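Local coordinates for protein TRAP-type transporter, periplasmic component (Cupriavidus necator, PDB 4P8B) that binds (2S)-2-acetolactate and probably serves as the periplasmic solute-binding component of a TRAP-type transporter, at residues P41-G46 and F221-L226; F83-I86 and V90-M93; N216-F221 and A288-D293. All blocks are in the same frame, centred on the assembly; numbering follows the deposited sequence.

Contacts 1 and 3 work on the same short helix, 218-223, and share Phe221; their centres lie about 10 Å apart. Contact 1 lays Phe43 against the end of that helix, while contact 3 packs Gln218 and Phe221 of it against helix 289-295. The two meet directly where Phe43 CE2 lies 3.7 Å from Val220 O. Both also reach the bound acetolactate, contact 1 through Trp45 and contact 3 through Asn216. Contact 2 stands apart, its centre about 23 Å from that of contact 1 and 30 Å from that of contact 3. It belongs to the scaffold of the five-stranded sheet, with the side chain of Ile86 about 12 Å from the ligand.

Contact 1: P41-G46 and F221-L226; sequences PAFPWG and FAAAKL. With X2X ((2S)-2-hydroxy-2-methyl-3-oxobutanoic acid), chain D.
Ala223 and Ala224, the two residues that receive the Phe43 ring, sit in a helix end tied off by the bond from Lys225 N to Ala222 O, 3.0 Å. A second bond, Leu226 N to Phe221 O, closes the turn, and with Lys225 at positive phi this is a Schellman motif. Phe43 comes from the loop ahead of helix 44-59, at its N-cap position. Its CG lies anti to the carbonyl carbon (chi1 -61°), which swings the ring out to the alanines. Ala223 CB stands over one ring face in a CH-pi contact, 3.9 Å from the centroid of the Phe43 ring, whereas Ala224 CB meets the ring edge in plane, 3.9 Å from Phe43 CZ. The same Ala223 methyl also touches the backbone, with CB 3.4 Å from Ala42 O. Solute-binding proteins of this family have two lobes around a ligand cleft, and the contact probably bridges them in the ligand-bound form. It is a small, apolar contact near the surface, without hydrogen bonds between the segments. Two residues after Phe43, Trp45 turns inward and presents its ring edge to acetolactate, CH2 lying 3.4 Å from X2X OAC; Trp45 NE1 is bonded to Val95 O.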
loop_
_atom_site.group_PDB
_atom_site.type_symbol
_atom_site.label_atom_id
_atom_site.label_comp_id
_atom_site.label_asym_id
_atom_site.label_seq_id
_atom_site.Cartn_x
_atom_site.Cartn_y
_atom_site.Cartn_z
ATOM N N PRO A 41 -12.970 2.620 -7.304
ATOM C CA PRO A 41 -13.570 3.672 -6.478
ATOM C C PRO A 41 -14.388 3.200 -5.256
ATOM O O PRO A 41 -14.830 4.045 -4.490
ATOM C CB PRO A 41 -14.495 4.396 -7.461
ATOM C CG PRO A 41 -13.959 4.072 -8.815
ATOM C CD PRO A 41 -13.372 2.711 -8.716
ATOM N N ALA A 42 -14.611 1.907 -5.083
ATOM C CA ALA A 42 -15.196 1.431 -3.834
ATOM C C ALA A 42 -14.213 1.634 -2.679
ATOM O O ALA A 42 -14.608 1.599 -1.504
ATOM C CB ALA A 42 -15.554 -0.031 -3.945
ATOM N N PHE A 43 -12.915 1.779 -2.996
ATOM C CA PHE A 43 -11.844 1.854 -1.995
ATOM C C PHE A 43 -11.261 3.243 -1.945
ATOM O O PHE A 43 -11.262 3.930 -2.950
ATOM C CB PHE A 43 -10.731 0.884 -2.399
ATOM C CG PHE A 43 -11.169 -0.540 -2.466
ATOM C CD1 PHE A 43 -11.767 -1.070 -3.611
ATOM C CD2 PHE A 43 -11.015 -1.353 -1.365
ATOM C CE1 PHE A 43 -12.174 -2.398 -3.644
ATOM C CE2 PHE A 43 -11.421 -2.661 -1.404
ATOM C CZ PHE A 43 -12.012 -3.183 -2.536
ATOM N N PRO A 44 -10.698 3.659 -0.801
ATOM C CA PRO A 44 -10.059 4.975 -0.769
ATOM C C PRO A 44 -9.019 5.174 -1.875
ATOM O O PRO A 44 -8.998 6.210 -2.512
ATOM C CB PRO A 44 -9.424 5.007 0.624
ATOM C CG PRO A 44 -10.374 4.172 1.442
ATOM C CD PRO A 44 -10.748 3.049 0.542
ATOM N N TRP A 45 -8.221 4.144 -2.133
ATOM C CA TRP A 45 -7.186 4.195 -3.175
ATOM C C TRP A 45 -7.797 4.618 -4.515
ATOM O O TRP A 45 -7.350 5.588 -5.154
ATOM C CB TRP A 45 -6.548 2.825 -3.252
ATOM C CG TRP A 45 -5.536 2.525 -4.299
ATOM C CD1 TRP A 45 -5.261 3.208 -5.460
ATOM C CD2 TRP A 45 -4.643 1.425 -4.252
ATOM N NE1 TRP A 45 -4.258 2.551 -6.142
ATOM C CE2 TRP A 45 -3.855 1.464 -5.413
ATOM C CE3 TRP A 45 -4.439 0.396 -3.324
ATOM C CZ2 TRP A 45 -2.883 0.509 -5.677
ATOM C CZ3 TRP A 45 -3.480 -0.528 -3.571
ATOM C CH2 TRP A 45 -2.715 -0.488 -4.759
ATOM N N GLY A 46 -8.852 3.936 -4.936
ATOM C CA GLY A 46 -9.472 4.249 -6.209
ATOM C C GLY A 46 -10.193 5.587 -6.207
ATOM O O GLY A 46 -10.213 6.297 -7.221
ATOM N N PHE A 221 -10.164 -4.169 3.868
ATOM C CA PHE A 221 -10.942 -5.229 4.530
ATOM C C PHE A 221 -12.414 -4.883 4.483
ATOM O O PHE A 221 -13.261 -5.719 4.156
ATOM C CB PHE A 221 -10.449 -5.342 5.988
ATOM C CG PHE A 221 -11.094 -6.441 6.785
ATOM C CD1 PHE A 221 -12.336 -6.247 7.364
ATOM C CD2 PHE A 221 -10.466 -7.663 6.931
ATOM C CE1 PHE A 221 -12.922 -7.251 8.118
ATOM C CE2 PHE A 221 -11.078 -8.682 7.668
ATOM C CZ PHE A 221 -12.279 -8.467 8.250
ATOM N N ALA A 222 -12.739 -3.638 4.798
ATOM C CA ALA A 222 -14.136 -3.202 4.856
ATOM C C ALA A 222 -14.801 -3.140 3.489
ATOM O O ALA A 222 -15.869 -3.700 3.295
ATOM C CB ALA A 222 -14.240 -1.854 5.548
ATOM N N ALA A 223 -14.166 -2.475 2.522
ATOM C CA ALA A 223 -14.818 -2.242 1.234
ATOM C C ALA A 223 -14.897 -3.524 0.423
ATOM O O ALA A 223 -15.816 -3.686 -0.378
ATOM C CB ALA A 223 -14.102 -1.149 0.449
ATOM N N ALA A 224 -13.959 -4.439 0.628
ATOM C CA ALA A 224 -14.012 -5.752 0.006
ATOM C C ALA A 224 -14.839 -6.740 0.843
ATOM O O ALA A 224 -15.001 -7.889 0.437
ATOM C CB ALA A 224 -12.610 -6.295 -0.211
ATOM N N LYS A 225 -15.354 -6.304 1.996
ATOM C CA LYS A 225 -16.201 -7.151 2.845
ATOM C C LYS A 225 -15.542 -8.491 3.113
ATOM O O LYS A 225 -16.167 -9.544 2.947
ATOM C CB LYS A 225 -17.574 -7.334 2.209
ATOM C CG LYS A 225 -18.303 -6.041 1.999
ATOM C CD LYS A 225 -19.743 -6.267 1.614
ATOM C CE LYS A 225 -20.520 -4.962 1.648
ATOM N NZ LYS A 225 -20.071 -4.015 0.594
ATOM N N LEU A 226 -14.300 -8.467 3.610
ATOM C CA LEU A 226 -13.523 -9.714 3.637
ATOM C C LEU A 226 -14.060 -10.707 4.654
ATOM O O LEU A 226 -13.791 -11.893 4.548
ATOM C CB LEU A 226 -12.036 -9.443 3.859
ATOM C CG LEU A 226 -11.357 -8.755 2.674
ATOM C CD1 LEU A 226 -9.851 -8.661 2.969
ATOM C CD2 LEU A 226 -11.571 -9.478 1.382
HETATM O OAD X2X D . -2.940 -6.683 -3.198
HETATM C CAH X2X D . -3.233 -6.041 -2.139
HETATM O OAE X2X D . -3.352 -6.628 -1.023
HETATM C CAI X2X D . -3.428 -4.561 -2.188
HETATM C CAB X2X D . -4.700 -4.276 -2.958
HETATM O OAF X2X D . -3.373 -4.000 -0.907
HETATM C CAG X2X D . -2.237 -4.034 -2.922
HETATM O OAC X2X D . -2.318 -3.758 -4.119
HETATM C CAA X2X D . -0.937 -3.871 -2.211
#

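Contact 2: F83-I86 and V90-M93; sequences FSAI and VIDM
Ala85 and Ile91 supply the clear backbone hydrogen bond across this turn: Ile91 N donates to Ala85 O over 3.1 Å. The N-H points almost straight at the oxygen, at 172°, yet the donor stands well above the carbonyl plane and does not follow a lone pair. The donor lies six positions after the acceptor, so the chain folds back against the last turn of the helix it has just left. Among the other polar atoms, Ile91 O is buried beside Ile86 O at 3.6 Å and has no partner in the model, while Ile86 O accepts from Asn249 ND2.

The rest is apolar. Ile91 carries its CG1 branch anti to the carbonyl carbon (chi1 -64°), and the tip of that branch, CD1, rests on Ala85 CB at 3.6 Å. Its other branch, CG2, faces Ile86 CG1 at 3.8 Å. Val90 adds a peripheral touch, its CB 4.0 Å from Ala85 CB.

This turn leads helix 82-88 into strand 93-97, completing a beta-alpha-beta crossover from strand 66-69 in the five-stranded sheet. Ile91 also packs on Ser36 of the adjacent strand 33-36, and Ile86 reaches Val144 of strand 144-154.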
loop_
_atom_site.group_PDB
_atom_site.type_symbol
_atom_site.label_atom_id
_atom_site.label_comp_id
_atom_site.label_asym_id
_atom_site.label_seq_id
_atom_site.Cartn_x
_atom_site.Cartn_y
_atom_site.Cartn_z
ATOM N N PHE A 83 4.842 -1.417 -12.444
ATOM C CA PHE A 83 5.854 -0.374 -12.558
ATOM C C PHE A 83 6.510 -0.422 -13.930
ATOM O O PHE A 83 6.736 0.618 -14.562
ATOM C CB PHE A 83 6.922 -0.500 -11.471
ATOM C CG PHE A 83 7.880 0.649 -11.446
ATOM C CD1 PHE A 83 7.509 1.833 -10.840
ATOM C CD2 PHE A 83 9.128 0.566 -12.048
ATOM C CE1 PHE A 83 8.348 2.898 -10.792
ATOM C CE2 PHE A 83 9.992 1.650 -12.011
ATOM C CZ PHE A 83 9.592 2.825 -11.392
ATOM N N SER A 84 6.862 -1.619 -14.388
ATOM C CA SER A 84 7.512 -1.735 -15.691
ATOM C C SER A 84 6.601 -1.228 -16.811
ATOM O O SER A 84 7.052 -0.583 -17.755
ATOM C CB SER A 84 7.924 -3.180 -15.954
ATOM O OG SER A 84 8.674 -3.690 -14.867
ATOM N N ALA A 85 5.307 -1.504 -16.701
ATOM C CA ALA A 85 4.356 -1.042 -17.709
ATOM C C ALA A 85 4.242 0.487 -17.708
ATOM O O ALA A 85 4.084 1.106 -18.766
ATOM C CB ALA A 85 2.985 -1.696 -17.477
ATOM N N ILE A 86 4.326 1.097 -16.522
ATOM C CA ILE A 86 4.378 2.559 -16.443
ATOM C C ILE A 86 5.670 3.100 -17.078
ATOM O O ILE A 86 5.613 4.012 -17.888
ATOM C CB ILE A 86 4.287 3.092 -14.989
ATOM C CG1 ILE A 86 2.993 2.666 -14.318
ATOM C CG2 ILE A 86 4.363 4.618 -14.997
ATOM C CD1 ILE A 86 3.032 2.768 -12.807
ATOM N N VAL A 90 3.115 1.588 -21.463
ATOM C CA VAL A 90 1.859 0.872 -21.614
ATOM C C VAL A 90 0.799 1.544 -20.732
ATOM O O VAL A 90 -0.364 1.665 -21.096
ATOM C CB VAL A 90 2.032 -0.602 -21.223
ATOM C CG1 VAL A 90 0.675 -1.294 -21.032
ATOM C CG2 VAL A 90 2.877 -1.318 -22.262
ATOM N N ILE A 91 1.228 1.999 -19.559
ATOM C CA ILE A 91 0.379 2.773 -18.654
ATOM C C ILE A 91 0.876 4.219 -18.640
ATOM O O ILE A 91 2.077 4.460 -18.490
ATOM C CB ILE A 91 0.451 2.198 -17.219
ATOM C CG1 ILE A 91 -0.117 0.782 -17.197
ATOM C CG2 ILE A 91 -0.311 3.077 -16.236
ATOM C CD1 ILE A 91 0.192 0.032 -15.926
ATOM N N ASP A 92 -0.039 5.173 -18.748
ATOM C CA ASP A 92 0.353 6.585 -18.832
ATOM C C ASP A 92 0.591 7.181 -17.456
ATOM O O ASP A 92 1.489 8.013 -17.275
ATOM C CB ASP A 92 -0.737 7.397 -19.526
ATOM C CG ASP A 92 -0.970 6.982 -20.987
ATOM O OD1 ASP A 92 -0.009 6.612 -21.694
ATOM O OD2 ASP A 92 -2.134 7.044 -21.395
HETATM N N MSE A 93 -0.233 6.775 -16.496
HETATM C CA MSE A 93 -0.154 7.309 -15.144
HETATM C C MSE A 93 -0.767 6.298 -14.187
HETATM O O MSE A 93 -1.449 5.364 -14.613
HETATM C CB MSE A 93 -0.845 8.673 -15.014
HETATM C CG MSE A 93 -2.338 8.747 -15.331
HETATM SE SE MSE A 93 -2.855 10.504 -16.181
HETATM C CE MSE A 93 -2.543 11.631 -14.657
#

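Contact 3: N216-F221 and A288-D293; sequences NPQSVF and APAWKD. With X2X ((2S)-2-hydroxy-2-methyl-3-oxobutanoic acid), chain D.
Gln218 sends its CG anti to the backbone N (chi1 -172°) and then bends at chi2, -83°, so that its methylene carbons lie on the Trp291 ring while the amide turns off toward Ala290. Trp291 takes a different first torsion, its CG anti to the carbonyl carbon, and its indole extends toward helix 218-223. The two side chains thus run past each other in opposite directions. Gln218 CG sits squarely over the ring face in a CH-pi contact, 3.5 Å from the centroid of the six-membered ring of Trp291, with the amide plane nearly perpendicular to the indole. The carboxamide meets Ala290 instead: Gln218 CD is 3.5 Å from Ala290 CB.

One turn further along the helix, Phe221 offers a face of its ring to the edge of the same indole. The planes are 61° apart in this edge-to-face pair, and Trp291 CZ3 lies 3.9 Å from Phe221 CD1, offset toward the rim of the phenyl ring. Val234 of strand 233-235 touches both aromatic side chains. Trp291 is therefore engaged in two ways, by an aliphatic chain over its face and by a phenyl ring at its six-membered end.

The start of the 216-221 segment serves the ligand. Asn216 OD1 accepts a hydrogen bond from the ligand hydroxyl X2X OAF at 2.7 Å, and Asn216 ND2 donates to the carboxylate oxygen X2X OAE at 3.0 Å. ND2 is also bonded to Gln214 OE1, which helps fix the amide's orientation. Asn216, ending strand 213-216, thus lines the acetolactate pocket, and helix 289-295 backs helix 218-223 in a buried contact behind the site, consistent with the two-lobed fold of TRAP solute-binding proteins.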
loop_
_atom_site.group_PDB
_atom_site.type_symbol
_atom_site.label_atom_id
_atom_site.label_comp_id
_atom_site.label_asym_id
_atom_site.label_seq_id
_atom_site.Cartn_x
_atom_site.Cartn_y
_atom_site.Cartn_z
ATOM N N ASN A 216 -4.087 -6.589 5.122
ATOM C CA ASN A 216 -4.473 -5.416 4.314
ATOM C C ASN A 216 -4.990 -4.314 5.222
ATOM O O ASN A 216 -5.342 -4.564 6.390
ATOM C CB ASN A 216 -5.582 -5.775 3.305
ATOM C CG ASN A 216 -5.094 -5.840 1.867
ATOM O OD1 ASN A 216 -4.577 -4.866 1.341
ATOM N ND2 ASN A 216 -5.292 -6.974 1.213
ATOM N N PRO A 217 -5.025 -3.073 4.728
ATOM C CA PRO A 217 -5.576 -2.001 5.549
ATOM C C PRO A 217 -7.047 -2.209 5.880
ATOM O O PRO A 217 -7.800 -2.882 5.146
ATOM C CB PRO A 217 -5.349 -0.750 4.677
ATOM C CG PRO A 217 -4.285 -1.139 3.740
ATOM C CD PRO A 217 -4.551 -2.577 3.428
ATOM N N GLN A 218 -7.494 -1.576 6.958
ATOM C CA GLN A 218 -8.872 -1.683 7.358
ATOM C C GLN A 218 -9.824 -1.260 6.253
ATOM O O GLN A 218 -10.855 -1.870 6.058
ATOM C CB GLN A 218 -9.136 -0.851 8.613
ATOM C CG GLN A 218 -10.522 -1.068 9.219
ATOM C CD GLN A 218 -11.594 -0.245 8.569
ATOM O OE1 GLN A 218 -11.310 0.746 7.901
ATOM N NE2 GLN A 218 -12.856 -0.658 8.735
ATOM N N SER A 219 -9.481 -0.221 5.511
ATOM C CA SER A 219 -10.421 0.269 4.518
ATOM C C SER A 219 -10.623 -0.716 3.363
ATOM O O SER A 219 -11.682 -0.728 2.744
ATOM C CB SER A 219 -9.992 1.633 3.991
ATOM O OG SER A 219 -8.746 1.550 3.331
ATOM N N VAL A 220 -9.612 -1.525 3.091
ATOM C CA VAL A 220 -9.653 -2.570 2.083
ATOM C C VAL A 220 -10.441 -3.757 2.629
ATOM O O VAL A 220 -11.346 -4.252 1.957
ATOM C CB VAL A 220 -8.237 -2.961 1.665
ATOM C CG1 VAL A 220 -8.252 -4.138 0.721
ATOM C CG2 VAL A 220 -7.524 -1.758 1.028
ATOM N N PHE A 221 -10.164 -4.169 3.868
ATOM C CA PHE A 221 -10.942 -5.229 4.530
ATOM C C PHE A 221 -12.414 -4.883 4.483
ATOM O O PHE A 221 -13.261 -5.719 4.156
ATOM C CB PHE A 221 -10.449 -5.342 5.988
ATOM C CG PHE A 221 -11.094 -6.441 6.785
ATOM C CD1 PHE A 221 -12.336 -6.247 7.364
ATOM C CD2 PHE A 221 -10.466 -7.663 6.931
ATOM C CE1 PHE A 221 -12.922 -7.251 8.118
ATOM C CE2 PHE A 221 -11.078 -8.682 7.668
ATOM C CZ PHE A 221 -12.279 -8.467 8.250
ATOM N N ALA A 288 -10.322 3.524 17.620
ATOM C CA ALA A 288 -10.526 2.955 16.284
ATOM C C ALA A 288 -11.938 2.404 16.057
ATOM O O ALA A 288 -12.151 1.186 16.024
ATOM C CB ALA A 288 -9.479 1.886 15.998
ATOM N N PRO A 289 -12.908 3.313 15.885
ATOM C CA PRO A 289 -14.297 3.014 15.524
ATOM C C PRO A 289 -14.415 2.162 14.268
ATOM O O PRO A 289 -15.345 1.362 14.172
ATOM C CB PRO A 289 -14.909 4.397 15.259
ATOM C CG PRO A 289 -13.992 5.376 15.887
ATOM C CD PRO A 289 -12.639 4.761 15.938
ATOM N N ALA A 290 -13.496 2.304 13.317
ATOM C CA ALA A 290 -13.651 1.582 12.080
ATOM C C ALA A 290 -13.551 0.079 12.314
ATOM O O ALA A 290 -14.255 -0.694 11.676
ATOM C CB ALA A 290 -12.624 2.046 11.067
ATOM N N TRP A 291 -12.664 -0.345 13.206
ATOM C CA TRP A 291 -12.593 -1.771 13.524
ATOM C C TRP A 291 -13.799 -2.235 14.351
ATOM O O TRP A 291 -14.252 -3.369 14.205
ATOM C CB TRP A 291 -11.256 -2.122 14.203
ATOM C CG TRP A 291 -10.142 -2.256 13.198
ATOM C CD1 TRP A 291 -9.004 -1.497 13.108
ATOM C CD2 TRP A 291 -10.074 -3.208 12.133
ATOM N NE1 TRP A 291 -8.239 -1.921 12.045
ATOM C CE2 TRP A 291 -8.881 -2.964 11.424
ATOM C CE3 TRP A 291 -10.922 -4.228 11.689
ATOM C CZ2 TRP A 291 -8.505 -3.726 10.320
ATOM C CZ3 TRP A 291 -10.548 -4.972 10.584
ATOM C CH2 TRP A 291 -9.345 -4.704 9.905
ATOM N N LYS A 292 -14.348 -1.362 15.183
ATOM C CA LYS A 292 -15.569 -1.713 15.898
ATOM C C LYS A 292 -16.701 -1.950 14.914
ATOM O O LYS A 292 -17.563 -2.803 15.143
ATOM C CB LYS A 292 -15.926 -0.612 16.890
ATOM C CG LYS A 292 -14.931 -0.509 18.032
ATOM C CD LYS A 292 -15.267 0.640 18.972
ATOM C CE LYS A 292 -14.222 0.776 20.076
ATOM N NZ LYS A 292 -14.473 1.964 20.949
ATOM N N ASP A 293 -16.715 -1.203 13.817
ATOM C CA ASP A 293 -17.704 -1.424 12.771
ATOM C C ASP A 293 -17.612 -2.845 12.213
ATOM O O ASP A 293 -18.625 -3.442 11.847
ATOM C CB ASP A 293 -17.536 -0.395 11.648
ATOM C CG ASP A 293 -17.883 1.011 12.097
ATOM O OD1 ASP A 293 -18.657 1.145 13.070
ATOM O OD2 ASP A 293 -17.377 1.973 11.473
HETATM O OAD X2X D . -2.940 -6.683 -3.198
HETATM C CAH X2X D . -3.233 -6.041 -2.139
HETATM O OAE X2X D . -3.352 -6.628 -1.023
HETATM C CAI X2X D . -3.428 -4.561 -2.188
HETATM C CAB X2X D . -4.700 -4.276 -2.958
HETATM O OAF X2X D . -3.373 -4.000 -0.907
HETATM C CAG X2X D . -2.237 -4.034 -2.922
HETATM O OAC X2X D . -2.318 -3.758 -4.119
HETATM C CAA X2X D . -0.937 -3.871 -2.211
#